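Long-range contacts in peroxisomal acyl-coenzyme A oxidase 1 (Arabidopsis thaliana, PDB 1W07), which catalyses the FAD-dependent desaturation of long- and medium-chain acyl-CoAs to 2-trans-enoyl-CoAs, passing the electrons to oxygen to give hydrogen peroxide in peroxisomal beta-oxidation: residues F48-R53 with F92-P96; Q95-L101 with A233-D238; M229-Y234 with E412-V418. The protein carries 1 engineered substitution. All blocks are in the same frame, centred on the assembly; numbering follows the deposited sequence.

Interaction 1 (F48-R53 with F92-P96); sequences FEKSNR and FIDQP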
loop_
_atom_site.group_PDB
_atom_site.type_symbol
_atom_site.label_atom_id
_atom_site.label_comp_id
_atom_site.label_asym_id
_atom_site.label_seq_id
_atom_site.Cartn_x
_atom_site.Cartn_y
_atom_site.Cartn_z
ATOM N N PHE B 48 14.136 24.689 6.950
ATOM C CA PHE B 48 13.565 23.351 7.125
ATOM C C PHE B 48 12.176 23.137 6.533
ATOM O O PHE B 48 11.462 22.209 6.913
ATOM C CB PHE B 48 13.569 22.987 8.612
ATOM C CG PHE B 48 14.952 22.885 9.215
ATOM C CD1 PHE B 48 15.173 23.225 10.552
ATOM C CD2 PHE B 48 16.033 22.437 8.453
ATOM C CE1 PHE B 48 16.445 23.120 11.123
ATOM C CE2 PHE B 48 17.317 22.326 9.015
ATOM C CZ PHE B 48 17.522 22.669 10.352
ATOM N N GLU B 49 11.808 24.000 5.595
ATOM C CA GLU B 49 10.532 23.884 4.917
ATOM C C GLU B 49 10.549 22.584 4.127
ATOM O O GLU B 49 11.581 22.227 3.553
ATOM C CB GLU B 49 10.343 25.068 3.960
ATOM C CG GLU B 49 9.162 24.910 3.020
ATOM C CD GLU B 49 9.094 26.010 1.977
ATOM O OE1 GLU B 49 10.155 26.385 1.429
ATOM O OE2 GLU B 49 7.974 26.484 1.686
ATOM N N LYS B 50 9.424 21.873 4.092
ATOM C CA LYS B 50 9.369 20.627 3.335
ATOM C C LYS B 50 8.030 20.356 2.662
ATOM O O LYS B 50 7.832 19.274 2.118
ATOM C CB LYS B 50 9.719 19.427 4.223
ATOM C CG LYS B 50 8.579 18.949 5.113
ATOM C CD LYS B 50 8.837 19.247 6.579
ATOM C CE LYS B 50 8.894 17.962 7.435
ATOM N NZ LYS B 50 7.640 17.136 7.611
ATOM N N SER B 51 7.107 21.317 2.693
ATOM C CA SER B 51 5.797 21.128 2.058
ATOM C C SER B 51 5.891 21.322 0.542
ATOM O O SER B 51 4.939 21.035 -0.185
ATOM C CB SER B 51 4.768 22.109 2.638
ATOM O OG SER B 51 5.110 23.454 2.348
ATOM N N ASN B 52 7.043 21.802 0.077
ATOM C CA ASN B 52 7.280 22.051 -1.349
ATOM C C ASN B 52 8.187 20.963 -1.933
ATOM O O ASN B 52 8.575 21.006 -3.102
ATOM C CB ASN B 52 7.951 23.422 -1.524
ATOM C CG ASN B 52 9.412 23.425 -1.078
ATOM O OD1 ASN B 52 9.760 22.829 -0.059
ATOM N ND2 ASN B 52 10.266 24.113 -1.834
ATOM N N ARG B 53 8.497 19.983 -1.093
ATOM C CA ARG B 53 9.379 18.886 -1.444
ATOM C C ARG B 53 9.001 18.161 -2.738
ATOM O O ARG B 53 9.879 17.781 -3.517
ATOM C CB ARG B 53 9.433 17.911 -0.267
ATOM C CG ARG B 53 10.514 16.871 -0.346
ATOM C CD ARG B 53 10.371 15.905 0.816
ATOM N NE ARG B 53 10.921 16.419 2.058
ATOM C CZ ARG B 53 10.654 15.907 3.257
ATOM N NH1 ARG B 53 9.827 14.880 3.366
ATOM N NH2 ARG B 53 11.236 16.403 4.343
ATOM N N PHE B 92 12.921 15.873 13.622
ATOM C CA PHE B 92 11.888 16.763 13.116
ATOM C C PHE B 92 12.168 17.386 11.743
ATOM O O PHE B 92 11.239 17.774 11.047
ATOM C CB PHE B 92 11.548 17.819 14.170
ATOM C CG PHE B 92 10.862 17.245 15.382
ATOM C CD1 PHE B 92 11.533 17.137 16.597
ATOM C CD2 PHE B 92 9.553 16.782 15.296
ATOM C CE1 PHE B 92 10.912 16.576 17.711
ATOM C CE2 PHE B 92 8.921 16.218 16.406
ATOM C CZ PHE B 92 9.600 16.114 17.611
ATOM N N ILE B 93 13.432 17.457 11.344
ATOM C CA ILE B 93 13.773 17.973 10.014
ATOM C C ILE B 93 13.066 17.025 9.023
ATOM O O ILE B 93 12.693 17.418 7.911
ATOM C CB ILE B 93 15.311 17.977 9.797
ATOM C CG1 ILE B 93 15.940 19.089 10.643
ATOM C CG2 ILE B 93 15.646 18.157 8.319
ATOM C CD1 ILE B 93 17.469 19.133 10.573
ATOM N N ASP B 94 12.904 15.770 9.452
ATOM C CA ASP B 94 12.171 14.759 8.704
ATOM C C ASP B 94 12.569 14.586 7.240
ATOM O O ASP B 94 11.720 14.592 6.347
ATOM C CB ASP B 94 10.688 15.115 8.811
ATOM C CG ASP B 94 9.780 13.996 8.359
ATOM O OD1 ASP B 94 8.722 14.304 7.779
ATOM O OD2 ASP B 94 10.110 12.819 8.603
ATOM N N GLN B 95 13.863 14.437 6.977
ATOM C CA GLN B 95 14.289 14.279 5.599
ATOM C C GLN B 95 15.432 13.290 5.458
ATOM O O GLN B 95 16.561 13.567 5.846
ATOM C CB GLN B 95 14.673 15.644 5.014
ATOM C CG GLN B 95 14.952 15.614 3.507
ATOM C CD GLN B 95 14.571 16.911 2.814
ATOM O OE1 GLN B 95 13.499 17.468 3.063
ATOM N NE2 GLN B 95 15.431 17.383 1.920
ATOM N N PRO B 96 15.145 12.103 4.904
ATOM C CA PRO B 96 16.150 11.054 4.709
ATOM C C PRO B 96 17.413 11.653 4.086
ATOM O O PRO B 96 17.345 12.307 3.040
ATOM C CB PRO B 96 15.441 10.081 3.774
ATOM C CG PRO B 96 14.003 10.184 4.248
ATOM C CD PRO B 96 13.824 11.672 4.393
HETATM O O HOH W 1 12.869 19.775 6.491
#
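In the helical N-terminal domain of the acyl-CoA oxidase fold, the loop 48-53, between helices 29-43 and 58-78, packs against the C-terminal end of helix 83-93. The helix ends at I93; D94, the first residue beyond it, has positive phi and turns the chain into the loop 94-97. Apolar contact is confined to one end: I93 lies over a face of the F48 ring in a CH-pi contact, its CG1 3.8 Å from the ring centroid, while F48 CZ comes within 3.5 Å of I93 CD1. H71 meets F48 edge-to-face, tying the pair to helix 58-78. Charge dominates further along. K50 NZ forms a salt bridge with D94 OD1 at 3.0 Å, and the same carboxylate is paired with R298 of helix 278-309, so D94 links the loop to the C-terminal helical domain. A type I turn from K50 to R53 brings the arginine round to the segment 92-96, where the edge of its guanidinium faces two oxygens: R53 NH2 donates to D94 O at 2.7 Å and to Q95 OE1 at 2.8 Å, with a weak bond from R53 NE to Q95 OE1 at 3.0 Å. R53 NH1 is left to pair with E412. One water bridges the two backbones near the helix end, donating to F48 O and to I93 O, 2.8 Å from each oxygen.

Interaction 2 (Q95-L101 with A233-D238); sequences QPAYVDL and AYNSMD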
loop_
_atom_site.group_PDB
_atom_site.type_symbol
_atom_site.label_atom_id
_atom_site.label_comp_id
_atom_site.label_asym_id
_atom_site.label_seq_id
_atom_site.Cartn_x
_atom_site.Cartn_y
_atom_site.Cartn_z
ATOM N N GLN B 95 13.863 14.437 6.977
ATOM C CA GLN B 95 14.289 14.279 5.599
ATOM C C GLN B 95 15.432 13.290 5.458
ATOM O O GLN B 95 16.561 13.567 5.846
ATOM C CB GLN B 95 14.673 15.644 5.014
ATOM C CG GLN B 95 14.952 15.614 3.507
ATOM C CD GLN B 95 14.571 16.911 2.814
ATOM O OE1 GLN B 95 13.499 17.468 3.063
ATOM N NE2 GLN B 95 15.431 17.383 1.920
ATOM N N PRO B 96 15.145 12.103 4.904
ATOM C CA PRO B 96 16.150 11.054 4.709
ATOM C C PRO B 96 17.413 11.653 4.086
ATOM O O PRO B 96 17.345 12.307 3.040
ATOM C CB PRO B 96 15.441 10.081 3.774
ATOM C CG PRO B 96 14.003 10.184 4.248
ATOM C CD PRO B 96 13.824 11.672 4.393
ATOM N N ALA B 97 18.557 11.419 4.721
ATOM C CA ALA B 97 19.812 11.987 4.245
ATOM C C ALA B 97 20.995 11.164 4.732
ATOM O O ALA B 97 20.883 10.388 5.682
ATOM C CB ALA B 97 19.940 13.433 4.739
ATOM N N TYR B 98 22.136 11.352 4.082
ATOM C CA TYR B 98 23.351 10.622 4.403
ATOM C C TYR B 98 23.683 10.656 5.882
ATOM O O TYR B 98 24.246 9.704 6.424
ATOM C CB TYR B 98 24.524 11.189 3.603
ATOM C CG TYR B 98 24.942 12.568 4.043
ATOM C CD1 TYR B 98 25.922 12.739 5.021
ATOM C CD2 TYR B 98 24.372 13.702 3.479
ATOM C CE1 TYR B 98 26.330 14.005 5.417
ATOM C CE2 TYR B 98 24.765 14.976 3.869
ATOM C CZ TYR B 98 25.742 15.125 4.829
ATOM O OH TYR B 98 26.145 16.389 5.193
ATOM N N VAL B 99 23.335 11.762 6.526
ATOM C CA VAL B 99 23.596 11.935 7.943
ATOM C C VAL B 99 22.997 10.796 8.774
ATOM O O VAL B 99 23.567 10.400 9.793
ATOM C CB VAL B 99 23.020 13.283 8.453
ATOM C CG1 VAL B 99 23.128 13.368 9.958
ATOM C CG2 VAL B 99 23.780 14.444 7.823
ATOM N N ASP B 100 21.858 10.261 8.345
ATOM C CA ASP B 100 21.222 9.193 9.098
ATOM C C ASP B 100 22.092 7.943 9.151
ATOM O O ASP B 100 22.153 7.262 10.181
ATOM C CB ASP B 100 19.852 8.836 8.500
ATOM C CG ASP B 100 18.947 10.048 8.321
ATOM O OD1 ASP B 100 19.013 10.984 9.148
ATOM O OD2 ASP B 100 18.154 10.055 7.352
ATOM N N LEU B 101 22.760 7.635 8.043
ATOM C CA LEU B 101 23.603 6.446 7.987
ATOM C C LEU B 101 24.942 6.666 8.669
ATOM O O LEU B 101 25.501 5.745 9.262
ATOM C CB LEU B 101 23.815 6.000 6.538
ATOM C CG LEU B 101 22.674 5.230 5.865
ATOM C CD1 LEU B 101 22.329 4.009 6.701
ATOM C CD2 LEU B 101 21.445 6.110 5.701
ATOM N N ALA B 233 10.188 11.785 -0.391
ATOM C CA ALA B 233 10.496 10.605 0.402
ATOM C C ALA B 233 11.991 10.278 0.490
ATOM O O ALA B 233 12.788 11.104 0.927
ATOM C CB ALA B 233 9.704 9.400 -0.158
ATOM N N TYR B 234 12.373 9.067 0.086
ATOM C CA TYR B 234 13.773 8.667 0.159
ATOM C C TYR B 234 14.602 9.190 -1.009
ATOM O O TYR B 234 15.795 8.900 -1.103
ATOM C CB TYR B 234 13.891 7.136 0.204
ATOM C CG TYR B 234 14.277 6.570 1.553
ATOM C CD1 TYR B 234 13.322 6.378 2.555
ATOM C CD2 TYR B 234 15.603 6.228 1.830
ATOM C CE1 TYR B 234 13.683 5.858 3.800
ATOM C CE2 TYR B 234 15.972 5.709 3.072
ATOM C CZ TYR B 234 15.001 5.527 4.051
ATOM O OH TYR B 234 15.341 5.002 5.274
ATOM N N ASN B 235 13.994 9.970 -1.894
ATOM C CA ASN B 235 14.747 10.468 -3.029
ATOM C C ASN B 235 15.734 11.573 -2.667
ATOM O O ASN B 235 16.530 12.006 -3.501
ATOM C CB ASN B 235 13.797 10.871 -4.143
ATOM C CG ASN B 235 13.237 9.655 -4.858
ATOM O OD1 ASN B 235 13.991 8.855 -5.413
ATOM N ND2 ASN B 235 11.922 9.499 -4.832
ATOM N N SER B 236 15.701 12.001 -1.407
ATOM C CA SER B 236 16.635 13.004 -0.914
ATOM C C SER B 236 17.885 12.240 -0.463
ATOM O O SER B 236 18.939 12.837 -0.221
ATOM C CB SER B 236 16.040 13.749 0.276
ATOM O OG SER B 236 15.571 12.842 1.253
ATOM N N MET B 237 17.749 10.919 -0.342
ATOM C CA MET B 237 18.843 10.050 0.079
ATOM C C MET B 237 19.602 9.578 -1.148
ATOM O O MET B 237 19.001 9.192 -2.154
ATOM C CB MET B 237 18.300 8.828 0.835
ATOM C CG MET B 237 19.350 7.794 1.301
ATOM S SD MET B 237 20.325 8.353 2.740
ATOM C CE MET B 237 19.163 8.118 4.107
ATOM N N ASP B 238 20.928 9.625 -1.073
ATOM C CA ASP B 238 21.738 9.162 -2.186
ATOM C C ASP B 238 22.131 7.702 -1.993
ATOM O O ASP B 238 23.259 7.404 -1.592
ATOM C CB ASP B 238 23.000 10.024 -2.350
ATOM C CG ASP B 238 23.795 10.149 -1.069
ATOM O OD1 ASP B 238 25.040 10.051 -1.136
ATOM O OD2 ASP B 238 23.187 10.363 0.006
HETATM O O HOH W 2 21.800 12.287 1.248
#
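M237 lies at the centre, its side chain folded against the start of helix 98-113: M237 CE is 3.4 Å from L101 CD2 and 4.2 Å from P96 CB, and it also approaches the carbonyl A97 O at 3.3 Å. Beside it P96 rests on a face of the Y234 ring, P96 CB standing 4.2 Å from the centroid and 7° off the normal, a CH-pi contact, with P96 CG 4.2 Å from Y234 CD1. The proline belongs to the short link between helices 83-93 and 98-113 of the N-terminal domain, whereas 233-238 lies in the loop between strands 220-224 and 240-244 of the beta domain, so the contact joins the first two domains of the acyl-CoA dehydrogenase-like fold. It borders the cofactor: L101 and Y234 both touch FAD, and Y234 also packs on Y404 of the second subunit. Further out, S236 OG donates to P96 O at 2.6 Å. D100 acts back on its own segment, OD2 accepting from A97 N at 3.0 Å near the start of the helix. At the polar edge a water accepts from Y98 N at 3.0 Å and donates to S236 O at 3.3 Å and to D238 OD2 at 2.7 Å; the other carboxylate oxygen, D238 OD1, accepts from the backbone nitrogens of K181 and V182.

Interaction 3 (M229-Y234 with E412-V418); sequences MGNGAY and ELFAVYV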
loop_
_atom_site.group_PDB
_atom_site.type_symbol
_atom_site.label_atom_id
_atom_site.label_comp_id
_atom_site.label_asym_id
_atom_site.label_seq_id
_atom_site.Cartn_x
_atom_site.Cartn_y
_atom_site.Cartn_z
ATOM N N MET B 229 10.505 4.888 -5.153
ATOM C CA MET B 229 9.081 5.049 -4.946
ATOM C C MET B 229 8.685 6.343 -4.226
ATOM O O MET B 229 9.219 6.674 -3.165
ATOM C CB MET B 229 8.592 3.839 -4.147
ATOM C CG MET B 229 7.171 3.913 -3.651
ATOM S SD MET B 229 6.695 2.404 -2.782
ATOM C CE MET B 229 5.040 2.889 -2.268
ATOM N N GLY B 230 7.735 7.061 -4.819
ATOM C CA GLY B 230 7.210 8.274 -4.212
ATOM C C GLY B 230 7.844 9.607 -4.560
ATOM O O GLY B 230 9.016 9.677 -4.925
ATOM N N ASN B 231 7.054 10.672 -4.456
ATOM C CA ASN B 231 7.545 12.023 -4.714
ATOM C C ASN B 231 8.213 12.510 -3.434
ATOM O O ASN B 231 7.561 12.622 -2.402
ATOM C CB ASN B 231 6.388 12.946 -5.067
ATOM C CG ASN B 231 5.767 12.600 -6.387
ATOM O OD1 ASN B 231 6.432 12.632 -7.422
ATOM N ND2 ASN B 231 4.488 12.260 -6.368
ATOM N N GLY B 232 9.504 12.815 -3.505
ATOM C CA GLY B 232 10.231 13.241 -2.325
ATOM C C GLY B 232 10.672 11.973 -1.614
ATOM O O GLY B 232 11.434 11.175 -2.165
ATOM N N ALA B 233 10.188 11.785 -0.391
ATOM C CA ALA B 233 10.496 10.605 0.402
ATOM C C ALA B 233 11.991 10.278 0.490
ATOM O O ALA B 233 12.788 11.104 0.927
ATOM C CB ALA B 233 9.704 9.400 -0.158
ATOM N N TYR B 234 12.373 9.067 0.086
ATOM C CA TYR B 234 13.773 8.667 0.159
ATOM C C TYR B 234 14.602 9.190 -1.009
ATOM O O TYR B 234 15.795 8.900 -1.103
ATOM C CB TYR B 234 13.891 7.136 0.204
ATOM C CG TYR B 234 14.277 6.570 1.553
ATOM C CD1 TYR B 234 13.322 6.378 2.555
ATOM C CD2 TYR B 234 15.603 6.228 1.830
ATOM C CE1 TYR B 234 13.683 5.858 3.800
ATOM C CE2 TYR B 234 15.972 5.709 3.072
ATOM C CZ TYR B 234 15.001 5.527 4.051
ATOM O OH TYR B 234 15.341 5.002 5.274
ATOM N N GLU B 412 3.450 10.402 0.637
ATOM C CA GLU B 412 4.877 10.402 0.904
ATOM C C GLU B 412 5.225 9.592 2.161
ATOM O O GLU B 412 6.234 8.878 2.187
ATOM C CB GLU B 412 5.407 11.832 1.048
ATOM C CG GLU B 412 6.932 11.865 1.183
ATOM C CD GLU B 412 7.472 13.241 1.520
ATOM O OE1 GLU B 412 6.815 13.970 2.294
ATOM O OE2 GLU B 412 8.569 13.583 1.040
ATOM N N LEU B 413 4.401 9.686 3.204
ATOM C CA LEU B 413 4.689 8.962 4.429
ATOM C C LEU B 413 4.774 7.449 4.190
ATOM O O LEU B 413 5.648 6.765 4.730
ATOM C CB LEU B 413 3.629 9.284 5.485
ATOM C CG LEU B 413 3.823 8.615 6.858
ATOM C CD1 LEU B 413 5.152 9.063 7.472
ATOM C CD2 LEU B 413 2.648 8.962 7.773
ATOM N N PHE B 414 3.872 6.925 3.372
ATOM C CA PHE B 414 3.864 5.507 3.053
ATOM C C PHE B 414 5.131 5.139 2.285
ATOM O O PHE B 414 5.842 4.178 2.624
ATOM C CB PHE B 414 2.641 5.167 2.197
ATOM C CG PHE B 414 2.577 3.714 1.779
ATOM C CD1 PHE B 414 2.320 2.715 2.713
ATOM C CD2 PHE B 414 2.794 3.348 0.459
ATOM C CE1 PHE B 414 2.282 1.372 2.349
ATOM C CE2 PHE B 414 2.758 1.995 0.073
ATOM C CZ PHE B 414 2.502 1.006 1.020
ATOM N N ALA B 415 5.418 5.903 1.242
ATOM C CA ALA B 415 6.594 5.635 0.424
ATOM C C ALA B 415 7.885 5.727 1.245
ATOM O O ALA B 415 8.761 4.872 1.123
ATOM C CB ALA B 415 6.629 6.615 -0.751
ATOM N N VAL B 416 8.006 6.738 2.098
ATOM C CA VAL B 416 9.227 6.876 2.878
ATOM C C VAL B 416 9.347 5.794 3.959
ATOM O O VAL B 416 10.460 5.390 4.327
ATOM C CB VAL B 416 9.322 8.282 3.522
ATOM C CG1 VAL B 416 8.420 8.378 4.752
ATOM C CG2 VAL B 416 10.769 8.594 3.863
ATOM N N TYR B 417 8.207 5.299 4.447
ATOM C CA TYR B 417 8.214 4.277 5.495
ATOM C C TYR B 417 8.448 2.819 5.047
ATOM O O TYR B 417 9.165 2.077 5.735
ATOM C CB TYR B 417 6.910 4.307 6.302
ATOM C CG TYR B 417 6.954 3.332 7.461
ATOM C CD1 TYR B 417 7.671 3.646 8.624
ATOM C CD2 TYR B 417 6.402 2.051 7.355
ATOM C CE1 TYR B 417 7.843 2.717 9.632
ATOM C CE2 TYR B 417 6.578 1.103 8.372
ATOM C CZ TYR B 417 7.301 1.450 9.505
ATOM O OH TYR B 417 7.469 0.550 10.534
ATOM N N VAL B 418 7.848 2.415 3.917
ATOM C CA VAL B 418 7.930 1.039 3.411
ATOM C C VAL B 418 9.266 0.327 3.408
ATOM O O VAL B 418 9.315 -0.902 3.538
ATOM C CB VAL B 418 7.333 0.871 1.981
ATOM C CG1 VAL B 418 5.839 0.813 2.072
ATOM C CG2 VAL B 418 7.777 1.982 1.066
#
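M229 extends along one flank of helix 410-417, its CE 3.4 Å from F414 CE2, its CG 4.0 Å from A415 CB and its SD 4.0 Å from V418 CG2. Next to it the loop backbone presses on the helix at A415, where G230 CA is 3.9 Å from A415 CB. A CB on G230 would clash with that methyl, and the backbone angles of G230 and G232 call for glycine in their own right. A233 follows, its CB 3.9 Å from V416 CB and 4.2 Å from A415 CB. Y234 completes the row with CD1 3.6 Å from V416 CG2, and its ring edge points at the helix carbonyl, CE1 3.3 Å from V416 O. The loop, from the beta domain, thus docks on a helix of the C-terminal domain at the dimer interface: Y404 OH of the second subunit is hydrogen-bonded to A415 O, and its side chain packs on M229, Y234 and V418. The single cross-segment hydrogen bond runs from A233 N to E412 OE2 at 2.8 Å. Since that oxygen also pairs with R53, the buried carboxylate has its charge balanced while it fixes the loop backbone above an otherwise apolar helix face.

The three contacts lie 11 to 12 Å apart, centre to centre, on one continuous path through the three domains. Interaction 1 stays within the N-terminal helical domain; interaction 2 starts from the same Q95-P96 link and carries it to the beta domain; interaction 3 takes the loop between strands 220-224 and 240-244, sharing A233 and Y234, on to helix 410-417. The path closes on itself: R53 of interaction 1 forms a salt bridge with E412 of interaction 3, R53 NH1 to E412 OE2 at 2.9 Å, and P96 CG packs 3.6 Å from V416 CG2. Interactions 2 and 3 border FAD through L101 and Y234 and also touch the second subunit, whereas interaction 1 stands back from the cofactor.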